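Local structure of mucus binding protein (Lactobacillus reuteri, 3I57) at residues S150-V163 / E172-D184. The protein probably mediates adhesion of the bacterium to intestinal mucus as a cell-wall-anchored surface protein, and this repeat of it also binds immunoglobulins. Residues are numbered along the deposited sequence; the frame is centred on the assembly and turned at random.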
ATOM      1  N   SER A 150     -18.134 -17.080 -30.584  1.00 11.05           N
ATOM      2  CA  SER A 150     -19.473 -17.559 -30.300  1.00 11.62           C
ATOM      3  C   SER A 150     -19.644 -18.939 -30.957  1.00 12.44           C
ATOM      4  O   SER A 150     -19.173 -19.168 -32.082  1.00 12.44           O
ATOM      5  CB  SER A 150     -20.517 -16.563 -30.820  1.00 11.43           C
ATOM      6  OG  SER A 150     -20.334 -15.278 -30.211  1.00 11.01           O
ATOM      7  N   PRO A 151     -20.290 -19.862 -30.246  1.00 12.76           N
ATOM      8  CA  PRO A 151     -20.478 -21.201 -30.804  1.00 13.69           C
ATOM      9  C   PRO A 151     -21.357 -21.211 -32.036  1.00 14.49           C
ATOM     10  O   PRO A 151     -22.220 -20.349 -32.208  1.00 15.19           O
ATOM     11  CB  PRO A 151     -21.180 -21.974 -29.675  1.00 13.49           C
ATOM     12  CG  PRO A 151     -21.670 -20.927 -28.685  1.00 13.78           C
ATOM     13  CD  PRO A 151     -20.703 -19.771 -28.832  1.00 12.80           C
ATOM     14  N   THR A 152     -21.153 -22.221 -32.869  1.00 16.13           N
ATOM     15  CA  THR A 152     -21.996 -22.427 -34.043  1.00 17.73           C
ATOM     16  C   THR A 152     -23.178 -23.295 -33.662  1.00 17.94           C
ATOM     17  O   THR A 152     -23.011 -24.375 -33.109  1.00 18.78           O
ATOM     18  CB  THR A 152     -21.193 -23.096 -35.150  1.00 17.58           C
ATOM     19  OG1 THR A 152     -20.154 -22.200 -35.547  1.00 19.27           O
ATOM     20  CG2 THR A 152     -22.094 -23.454 -36.359  1.00 17.87           C
ATOM     21  N   ILE A 153     -24.372 -22.790 -33.920  1.00 18.98           N
ATOM     22  CA  ILE A 153     -25.595 -23.507 -33.612  1.00 19.92           C
ATOM     23  C   ILE A 153     -26.364 -23.670 -34.926  1.00 20.76           C
ATOM     24  O   ILE A 153     -26.771 -22.685 -35.544  1.00 20.74           O
ATOM     25  CB  ILE A 153     -26.421 -22.742 -32.550  1.00 20.21           C
ATOM     26  CG1 ILE A 153     -25.547 -22.432 -31.332  1.00 19.41           C
ATOM     27  CG2 ILE A 153     -27.667 -23.539 -32.112  1.00 19.96           C
ATOM     28  CD1 ILE A 153     -26.283 -21.797 -30.169  1.00 16.18           C
ATOM     29  N   ALA A 154     -26.534 -24.913 -35.373  1.00 21.62           N
ATOM     30  CA  ALA A 154     -27.197 -25.158 -36.656  1.00 21.54           C
ATOM     31  C   ALA A 154     -28.517 -24.416 -36.737  1.00 21.37           C
ATOM     32  O   ALA A 154     -29.340 -24.481 -35.822  1.00 21.23           O
ATOM     33  CB  ALA A 154     -27.419 -26.672 -36.880  1.00 22.32           C
ATOM     34  N   GLY A 155     -28.713 -23.699 -37.833  1.00 20.77           N
ATOM     35  CA  GLY A 155     -29.972 -23.048 -38.092  1.00 20.45           C
ATOM     36  C   GLY A 155     -30.025 -21.629 -37.585  1.00 19.94           C
ATOM     37  O   GLY A 155     -31.038 -20.958 -37.740  1.00 20.56           O
ATOM     38  N   TYR A 156     -28.930 -21.183 -36.966  1.00 18.94           N
ATOM     39  CA  TYR A 156     -28.867 -19.859 -36.353  1.00 18.48           C
ATOM     40  C   TYR A 156     -27.533 -19.153 -36.632  1.00 16.83           C
ATOM     41  O   TYR A 156     -26.532 -19.789 -36.939  1.00 17.41           O
ATOM     42  CB  TYR A 156     -29.071 -19.959 -34.836  1.00 18.06           C
ATOM     43  CG  TYR A 156     -30.450 -20.410 -34.434  1.00 20.03           C
ATOM     44  CD1 TYR A 156     -31.438 -19.487 -34.150  1.00 21.18           C
ATOM     45  CD2 TYR A 156     -30.770 -21.766 -34.346  1.00 21.93           C
ATOM     46  CE1 TYR A 156     -32.719 -19.886 -33.772  1.00 22.59           C
ATOM     47  CE2 TYR A 156     -32.052 -22.176 -33.960  1.00 21.61           C
ATOM     48  CZ  TYR A 156     -33.013 -21.228 -33.682  1.00 22.89           C
ATOM     49  OH  TYR A 156     -34.287 -21.602 -33.308  1.00 23.92           O
ATOM     50  N   ALA A 157     -27.549 -17.830 -36.501  1.00 16.52           N
ATOM     51  CA  ALA A 157     -26.357 -16.995 -36.631  1.00 15.27           C
ATOM     52  C   ALA A 157     -26.286 -16.071 -35.421  1.00 13.95           C
ATOM     53  O   ALA A 157     -27.268 -15.429 -35.071  1.00 13.16           O
ATOM     54  CB  ALA A 157     -26.417 -16.160 -37.892  1.00 15.79           C
ATOM     55  N   PRO A 158     -25.105 -15.971 -34.815  1.00 13.35           N
ATOM     56  CA  PRO A 158     -24.933 -15.097 -33.656  1.00 12.89           C
ATOM     57  C   PRO A 158     -24.848 -13.613 -34.054  1.00 13.29           C
ATOM     58  O   PRO A 158     -24.389 -13.296 -35.153  1.00 15.37           O
ATOM     59  CB  PRO A 158     -23.614 -15.586 -33.070  1.00 12.22           C
ATOM     60  CG  PRO A 158     -22.806 -16.009 -34.293  1.00 14.20           C
ATOM     61  CD  PRO A 158     -23.845 -16.598 -35.243  1.00 12.76           C
ATOM     62  N   SER A 159     -25.257 -12.721 -33.162  1.00 13.50           N
ATOM     63  CA  SER A 159     -25.220 -11.295 -33.391  1.00 12.95           C
ATOM     64  C   SER A 159     -23.781 -10.801 -33.481  1.00 13.64           C
ATOM     65  O   SER A 159     -23.505  -9.800 -34.138  1.00 14.06           O
ATOM     66  CB  SER A 159     -25.930 -10.562 -32.262  1.00 13.76           C
ATOM     67  OG  SER A 159     -25.425 -10.985 -31.012  1.00 11.85           O
ATOM     68  N   GLU A 160     -22.867 -11.505 -32.831  1.00 12.52           N
ATOM     69  CA  GLU A 160     -21.454 -11.156 -32.916  1.00 12.87           C
ATOM     70  C   GLU A 160     -20.669 -12.443 -32.926  1.00 12.57           C
ATOM     71  O   GLU A 160     -20.796 -13.274 -32.012  1.00 12.03           O
ATOM     72  CB  GLU A 160     -21.023 -10.261 -31.740  1.00 12.30           C
ATOM     73  CG  GLU A 160     -19.590  -9.738 -31.890  1.00 13.29           C
ATOM     74  CD  GLU A 160     -19.259  -8.693 -30.827  1.00 16.06           C
ATOM     75  OE1 GLU A 160     -18.133  -8.149 -30.849  1.00 15.63           O
ATOM     76  OE2 GLU A 160     -20.121  -8.445 -29.967  1.00 16.54           O
ATOM     77  N   ALA A 161     -19.897 -12.637 -33.984  1.00 12.10           N
ATOM     78  CA  ALA A 161     -19.233 -13.898 -34.189  1.00 11.91           C
ATOM     79  C   ALA A 161     -18.059 -14.120 -33.246  1.00 12.12           C
ATOM     80  O   ALA A 161     -17.862 -15.222 -32.754  1.00 11.20           O
ATOM     81  CB  ALA A 161     -18.800 -14.058 -35.670  1.00 12.83           C
ATOM     82  N   VAL A 162     -17.296 -13.056 -33.000  1.00 12.00           N
ATOM     83  CA  VAL A 162     -16.139 -13.115 -32.126  1.00 12.87           C
ATOM     84  C   VAL A 162     -16.199 -11.884 -31.244  1.00 11.84           C
ATOM     85  O   VAL A 162     -16.261 -10.761 -31.745  1.00 11.95           O
ATOM     86  CB  VAL A 162     -14.814 -13.158 -32.932  1.00 13.89           C
ATOM     87  CG1 VAL A 162     -13.630 -12.979 -32.034  1.00 14.65           C
ATOM     88  CG2 VAL A 162     -14.691 -14.508 -33.646  1.00 16.56           C
ATOM     89  N   VAL A 163     -16.234 -12.103 -29.932  1.00 10.85           N
ATOM     90  CA  VAL A 163     -16.336 -10.992 -28.985  1.00  9.70           C
ATOM     91  C   VAL A 163     -14.955 -10.606 -28.469  1.00  9.29           C
ATOM     92  O   VAL A 163     -14.293 -11.397 -27.818  1.00  9.90           O
ATOM     93  CB  VAL A 163     -17.261 -11.376 -27.819  1.00  8.91           C
ATOM     94  CG1 VAL A 163     -17.281 -10.297 -26.769  1.00  9.77           C
ATOM     95  CG2 VAL A 163     -18.661 -11.634 -28.363  1.00 10.27           C
ATOM     96  N   GLU A 172     -14.101  -1.885 -11.788  1.00  7.13           N
ATOM     97  CA  GLU A 172     -14.154  -2.801 -10.650  1.00  8.28           C
ATOM     98  C   GLU A 172     -14.643  -4.182 -11.101  1.00  8.79           C
ATOM     99  O   GLU A 172     -14.406  -5.174 -10.424  1.00  8.46           O
ATOM    100  CB  GLU A 172     -15.024  -2.242  -9.544  1.00  8.82           C
ATOM    101  CG  GLU A 172     -14.933  -3.036  -8.223  1.00 12.66           C
ATOM    102  CD  GLU A 172     -13.529  -3.011  -7.597  1.00 15.07           C
ATOM    103  OE1 GLU A 172     -12.673  -2.190  -8.026  1.00 11.84           O
ATOM    104  OE2 GLU A 172     -13.301  -3.807  -6.649  1.00 20.10           O
ATOM    105  N   GLN A 173     -15.339  -4.254 -12.234  1.00  8.34           N
ATOM    106  CA  GLN A 173     -15.674  -5.572 -12.785  1.00  9.15           C
ATOM    107  C   GLN A 173     -15.528  -5.507 -14.282  1.00  8.63           C
ATOM    108  O   GLN A 173     -15.619  -4.419 -14.862  1.00  7.71           O
ATOM    109  CB  GLN A 173     -17.102  -5.966 -12.429  1.00 10.07           C
ATOM    110  CG  GLN A 173     -18.142  -5.008 -13.011  1.00 13.62           C
ATOM    111  CD  GLN A 173     -19.472  -5.101 -12.274  1.00 20.27           C
ATOM    112  OE1 GLN A 173     -19.546  -4.774 -11.080  1.00 20.80           O
ATOM    113  NE2 GLN A 173     -20.523  -5.561 -12.972  1.00 18.69           N
ATOM    114  N   GLY A 174     -15.278  -6.663 -14.892  1.00  8.01           N
ATOM    115  CA  GLY A 174     -15.205  -6.759 -16.352  1.00  8.52           C
ATOM    116  C   GLY A 174     -16.595  -6.696 -16.959  1.00  8.31           C
ATOM    117  O   GLY A 174     -17.585  -6.618 -16.234  1.00  9.79           O
ATOM    118  N   PRO A 175     -16.692  -6.703 -18.296  1.00  8.22           N
ATOM    119  CA  PRO A 175     -18.007  -6.496 -18.919  1.00  8.20           C
ATOM    120  C   PRO A 175     -18.820  -7.768 -18.923  1.00  8.48           C
ATOM    121  O   PRO A 175     -18.252  -8.855 -18.980  1.00  8.06           O
ATOM    122  CB  PRO A 175     -17.650  -6.152 -20.369  1.00  7.88           C
ATOM    123  CG  PRO A 175     -16.373  -6.919 -20.623  1.00  8.54           C
ATOM    124  CD  PRO A 175     -15.610  -6.811 -19.291  1.00  7.87           C
ATOM    125  N   THR A 176     -20.143  -7.640 -18.936  1.00  8.00           N
ATOM    126  CA  THR A 176     -21.005  -8.804 -19.103  1.00  8.41           C
ATOM    127  C   THR A 176     -21.957  -8.453 -20.231  1.00  6.97           C
ATOM    128  O   THR A 176     -22.586  -7.378 -20.191  1.00  8.19           O
ATOM    129  CB  THR A 176     -21.803  -9.098 -17.822  1.00  8.44           C
ATOM    130  OG1 THR A 176     -20.900  -9.525 -16.784  1.00 10.99           O
ATOM    131  CG2 THR A 176     -22.796 -10.217 -18.091  1.00  9.95           C
ATOM    132  N   LEU A 177     -22.042  -9.301 -21.252  1.00  7.27           N
ATOM    133  CA  LEU A 177     -22.785  -8.927 -22.446  1.00  7.90           C
ATOM    134  C   LEU A 177     -23.437 -10.145 -23.022  1.00  8.28           C
ATOM    135  O   LEU A 177     -23.103 -11.236 -22.632  1.00  7.99           O
ATOM    136  CB  LEU A 177     -21.862  -8.258 -23.480  1.00  8.42           C
ATOM    137  CG  LEU A 177     -20.741  -9.108 -24.065  1.00  9.18           C
ATOM    138  CD1 LEU A 177     -21.116  -9.679 -25.431  1.00 11.57           C
ATOM    139  CD2 LEU A 177     -19.445  -8.283 -24.197  1.00 10.00           C
ATOM    140  N   THR A 178     -24.403  -9.949 -23.911  1.00  8.43           N
ATOM    141  CA  THR A 178     -25.150 -11.055 -24.476  1.00  8.86           C
ATOM    142  C   THR A 178     -25.063 -11.047 -25.992  1.00  9.02           C
ATOM    143  O   THR A 178     -25.305 -10.031 -26.624  1.00  9.94           O
ATOM    144  CB  THR A 178     -26.644 -10.966 -24.096  1.00  8.97           C
ATOM    145  OG1 THR A 178     -26.775 -10.963 -22.674  1.00  8.03           O
ATOM    146  CG2 THR A 178     -27.395 -12.192 -24.665  1.00  9.08           C
ATOM    147  N   VAL A 179     -24.696 -12.193 -26.541  1.00  9.40           N
ATOM    148  CA  VAL A 179     -24.750 -12.494 -27.962  1.00  9.44           C
ATOM    149  C   VAL A 179     -26.131 -13.158 -28.191  1.00 10.09           C
ATOM    150  O   VAL A 179     -26.528 -14.023 -27.408  1.00  9.15           O
ATOM    151  CB  VAL A 179     -23.576 -13.423 -28.313  1.00  8.57           C
ATOM    152  CG1 VAL A 179     -23.747 -14.082 -29.689  1.00 10.11           C
ATOM    153  CG2 VAL A 179     -22.239 -12.619 -28.290  1.00 10.37           C
ATOM    154  N   ILE A 180     -26.854 -12.726 -29.229  1.00 10.67           N
ATOM    155  CA  ILE A 180     -28.226 -13.195 -29.520  1.00 11.87           C
ATOM    156  C   ILE A 180     -28.193 -14.000 -30.816  1.00 12.38           C
ATOM    157  O   ILE A 180     -27.541 -13.578 -31.781  1.00 13.02           O
ATOM    158  CB  ILE A 180     -29.188 -11.998 -29.745  1.00 12.96           C
ATOM    159  CG1 ILE A 180     -29.422 -11.241 -28.448  1.00 13.30           C
ATOM    160  CG2 ILE A 180     -30.538 -12.480 -30.312  1.00 12.27           C
ATOM    161  CD1 ILE A 180     -30.237 -10.006 -28.603  1.00 19.80           C
ATOM    162  N   TYR A 181     -28.864 -15.156 -30.835  1.00 11.92           N
ATOM    163  CA  TYR A 181     -28.890 -16.023 -32.008  1.00 12.96           C
ATOM    164  C   TYR A 181     -30.215 -15.875 -32.727  1.00 14.28           C
ATOM    165  O   TYR A 181     -31.288 -15.994 -32.116  1.00 14.29           O
ATOM    166  CB  TYR A 181     -28.673 -17.510 -31.642  1.00 13.18           C
ATOM    167  CG  TYR A 181     -27.241 -17.841 -31.354  1.00 12.33           C
ATOM    168  CD1 TYR A 181     -26.683 -17.570 -30.103  1.00 13.16           C
ATOM    169  CD2 TYR A 181     -26.418 -18.350 -32.346  1.00 11.79           C
ATOM    170  CE1 TYR A 181     -25.359 -17.833 -29.847  1.00 10.90           C
ATOM    171  CE2 TYR A 181     -25.096 -18.628 -32.098  1.00 11.20           C
ATOM    172  CZ  TYR A 181     -24.563 -18.354 -30.846  1.00  9.83           C
ATOM    173  OH  TYR A 181     -23.240 -18.624 -30.625  1.00 11.92           O
ATOM    174  N   THR A 182     -30.125 -15.591 -34.021  1.00 16.21           N
ATOM    175  CA  THR A 182     -31.296 -15.351 -34.852  1.00 17.56           C
ATOM    176  C   THR A 182     -31.410 -16.461 -35.894  1.00 17.95           C
ATOM    177  O   THR A 182     -30.419 -16.899 -36.469  1.00 17.70           O
ATOM    178  CB  THR A 182     -31.198 -13.975 -35.535  1.00 17.96           C
ATOM    179  OG1 THR A 182     -31.252 -12.941 -34.538  1.00 18.95           O
ATOM    180  CG2 THR A 182     -32.342 -13.774 -36.517  1.00 20.01           C
ATOM    181  N   ALA A 183     -32.631 -16.928 -36.131  1.00 19.04           N
ATOM    182  CA  ALA A 183     -32.837 -17.999 -37.097  1.00 19.74           C
ATOM    183  C   ALA A 183     -32.477 -17.570 -38.520  1.00 20.49           C
ATOM    184  O   ALA A 183     -32.719 -16.431 -38.906  1.00 21.20           O
ATOM    185  CB  ALA A 183     -34.289 -18.528 -37.025  1.00 19.95           C
ATOM    186  N   ASP A 184     -31.865 -18.485 -39.267  1.00 20.95           N
ATOM    187  CA  ASP A 184     -31.546 -18.293 -40.684  1.00 22.43           C
ATOM    188  C   ASP A 184     -32.827 -18.164 -41.515  1.00 21.86           C
ATOM    189  O   ASP A 184     -33.777 -18.920 -41.280  1.00 22.18           O
ATOM    190  CB  ASP A 184     -30.766 -19.492 -41.214  1.00 22.13           C
ATOM    191  CG  ASP A 184     -29.364 -19.585 -40.650  1.00 23.35           C
ATOM    192  OD1 ASP A 184     -28.841 -18.583 -40.107  1.00 26.57           O
ATOM    193  OD2 ASP A 184     -28.786 -20.676 -40.751  1.00 23.26           O
TER
HETATM  194  O   HOH W   1     -24.914  -9.024 -29.354  1.00  8.89           O
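Tyr181 drives its side chain off strand 176-183 into the bend made by residues 150-158, where its phenol oxygen gives a hydrogen bond to Pro151 O. Tyr181 OH lies 2.6 Å from Pro151 O, in the carbonyl plane and on a lone pair. CH-pi contacts hold the ring on both faces: Ile153 CD1 sits over its centre, 3.8 Å from the centroid, while Pro158 CB covers the opposite face. With CG anti to the carbonyl carbon (chi1 -77°), the ring reaches in between these two residues, and Tyr156 CB closes one edge. Replacing Tyr181 with an alanine would probably open a gap between Ile153 and Pro158 and leave Pro151 O without its phenol donor.

Backbone bonds zip the short strand 156-158 antiparallel onto 176-183. Ala157 and Thr182 form the hydrogen-bonded pair, each N 3.0 Å from the other's O, and Asp184 N bonds to the carbonyl of Gly155, inside the type II turn Ile153-Tyr156. At the other end Ser159 takes over with its side chain: OG accepts from Ile180 N at 2.9 Å, nearly straight at 170°, whereas the return bond from Ser159 N to Ile180 O is weak. A water links Ser159 OG to Thr178 O.

Apolar contacts continue along the strand. Val179 CG1 meets Pro158 CB at 3.7 Å, its CG2 slides past Val163 CG2, and Val163 CG1 reaches Leu177 CD2 tip to tip. Ser150 OG, beside Val179, is tied to Glu160 O.

On its other side, strand 176-183 runs parallel to strand 93-104 in the beta-grasp sheet of the Muc B2-like domain. Paired backbones and a ring gripped on two faces and at its hydroxyl thus fasten the irregular 150-163 segment to the domain's C-terminal strand.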